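Local coordinates for protein split-soret cytochrome C (Desulfovibrio desulfuricans, PDB 1H21) that carries electrons as a dimeric cytochrome with two c-type haems and an iron-sulfur centre per subunit, and may take part in sulfate reduction, at the interface of chains A and B. Residues are numbered along the deposited sequence; one frame, centred on the assembly and turned at random. Chains: chain A/B, Split-soret cytochrome C.

The interface of chains A and B. Residues chain A 28, 32, 50, 55, 58; chain B 9-10.
B:Arg9 and B:Phe10 meet chain A from a loop near the start of chain B, B:Arg9 with an extended backbone and B:Phe10 with a positive phi of 84°, while their partners on chain A are all helical. The two neighbours turn different groups to chain A: a guanidinium, a backbone N-H and an aromatic ring. B:Arg9 grips A:Glu58 side-on, its NE giving a hydrogen bond to OE2 at 2.8 Å. NH2 of B:Arg9 gives another to OE1 of A:Glu58 at 2.8 Å, which is also the salt bridge. Each carboxylate oxygen uses its syn lone pair, and the two flat groups lie only 13° from coplanar, the geometry for which arginine and glutamate are well matched. A bend at chi3 in the otherwise extended arginine chain turns the guanidinium across the glutamate. A:Val32 CG2 lies over the rim of one guanidinium face, and A:Leu55 CD2 touches NH2, so branched aliphatic groups pack beside the ion pair. A:Glu28 OE2 stays 4.2 Å from NH2 of B:Arg9; its charge may add a weaker attraction.

A:Tyr50 serves both neighbours, and tyrosine suits the place because its hydroxyl can donate and accept at once while its ring offers a face. The phenol OH of A:Tyr50 donates to A:Glu58 OE2 at 2.7 Å, on the anti side and somewhat out of the carboxylate plane. The same A:Tyr50 OH accepts the backbone N-H of B:Phe10 (N to OH 2.9 Å) in a nearly straight bond. OE2 is thus held by two donors, which should help fix the carboxylate for the arginine. B:Phe10 turns the flat, apolar CD2–CE2 edge of its ring to a face of the tyrosine, the planes 67° apart. CE2 of B:Phe10 also reaches A:Val32 CG1 at 3.7 Å, so the valine's two methyls serve ring and guanidinium alike, while CG of B:Arg9 covers the centre of one phenylalanine face.

Helices 26-38 and 44-60 of chain A together form the docking surface for this N-terminal segment of chain B; the two-fold axis repeats the clasp with chains exchanged, helping to join the haem-sharing homodimer.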
loop_
_atom_site.group_PDB
_atom_site.type_symbol
_atom_site.label_atom_id
_atom_site.label_comp_id
_atom_site.label_asym_id
_atom_site.label_seq_id
_atom_site.Cartn_x
_atom_site.Cartn_y
_atom_site.Cartn_z
ATOM N N GLU A 28 -20.667 12.478 -7.227
ATOM C CA GLU A 28 -20.604 12.971 -5.857
ATOM C C GLU A 28 -19.271 12.500 -5.237
ATOM O O GLU A 28 -18.538 13.278 -4.602
ATOM C CB GLU A 28 -21.790 12.454 -5.027
ATOM C CG GLU A 28 -21.861 13.104 -3.630
ATOM C CD GLU A 28 -22.855 12.444 -2.658
ATOM O OE1 GLU A 28 -23.316 11.287 -2.887
ATOM O OE2 GLU A 28 -23.150 13.097 -1.622
ATOM N N VAL A 32 -16.277 14.743 -3.494
ATOM C CA VAL A 32 -15.925 14.654 -2.074
ATOM C C VAL A 32 -14.470 14.164 -1.880
ATOM O O VAL A 32 -13.771 14.624 -0.971
ATOM C CB VAL A 32 -16.923 13.735 -1.320
ATOM C CG1 VAL A 32 -16.591 13.688 0.166
ATOM C CG2 VAL A 32 -18.334 14.240 -1.533
ATOM N N TYR A 50 -12.820 8.144 2.279
ATOM C CA TYR A 50 -13.978 8.855 2.772
ATOM C C TYR A 50 -15.087 9.024 1.730
ATOM O O TYR A 50 -16.251 8.788 2.036
ATOM C CB TYR A 50 -13.591 10.213 3.333
ATOM C CG TYR A 50 -14.734 10.869 4.066
ATOM C CD1 TYR A 50 -14.844 10.756 5.447
ATOM C CD2 TYR A 50 -15.709 11.605 3.384
ATOM C CE1 TYR A 50 -15.889 11.360 6.139
ATOM C CE2 TYR A 50 -16.765 12.212 4.070
ATOM C CZ TYR A 50 -16.839 12.081 5.449
ATOM O OH TYR A 50 -17.835 12.697 6.162
ATOM N N LEU A 55 -19.211 8.892 2.815
ATOM C CA LEU A 55 -20.516 9.296 2.305
ATOM C C LEU A 55 -21.596 8.294 2.713
ATOM O O LEU A 55 -22.731 8.681 2.954
ATOM C CB LEU A 55 -20.491 9.498 0.790
ATOM C CG LEU A 55 -19.617 10.666 0.333
ATOM C CD1 LEU A 55 -19.923 10.910 -1.107
ATOM C CD2 LEU A 55 -19.889 11.919 1.155
ATOM N N GLU A 58 -22.557 9.386 6.284
ATOM C CA GLU A 58 -23.399 10.582 6.340
ATOM C C GLU A 58 -24.871 10.272 6.013
ATOM O O GLU A 58 -25.779 10.803 6.662
ATOM C CB GLU A 58 -22.885 11.641 5.360
ATOM C CG GLU A 58 -21.533 12.252 5.717
ATOM C CD GLU A 58 -21.067 13.302 4.697
ATOM O OE1 GLU A 58 -21.801 13.588 3.715
ATOM O OE2 GLU A 58 -19.954 13.850 4.867
ATOM N N ARG B 9 -18.668 16.897 8.197
ATOM C CA ARG B 9 -18.148 16.062 7.108
ATOM C C ARG B 9 -16.644 16.010 7.289
ATOM O O ARG B 9 -16.034 17.038 7.617
ATOM C CB ARG B 9 -18.488 16.681 5.745
ATOM C CG ARG B 9 -17.681 16.134 4.584
ATOM C CD ARG B 9 -18.231 16.572 3.236
ATOM N NE ARG B 9 -19.388 15.762 2.848
ATOM C CZ ARG B 9 -20.091 15.908 1.721
ATOM N NH1 ARG B 9 -19.766 16.851 0.836
ATOM N NH2 ARG B 9 -21.099 15.076 1.453
ATOM N N PHE B 10 -16.072 14.813 7.106
ATOM C CA PHE B 10 -14.633 14.549 7.236
ATOM C C PHE B 10 -14.130 14.292 8.667
ATOM O O PHE B 10 -12.998 13.829 8.825
ATOM C CB PHE B 10 -13.789 15.661 6.587
ATOM C CG PHE B 10 -13.988 15.793 5.104
ATOM C CD1 PHE B 10 -13.877 17.028 4.485
ATOM C CD2 PHE B 10 -14.292 14.680 4.330
ATOM C CE1 PHE B 10 -14.067 17.162 3.120
ATOM C CE2 PHE B 10 -14.491 14.798 2.946
ATOM C CZ PHE B 10 -14.376 16.050 2.345
#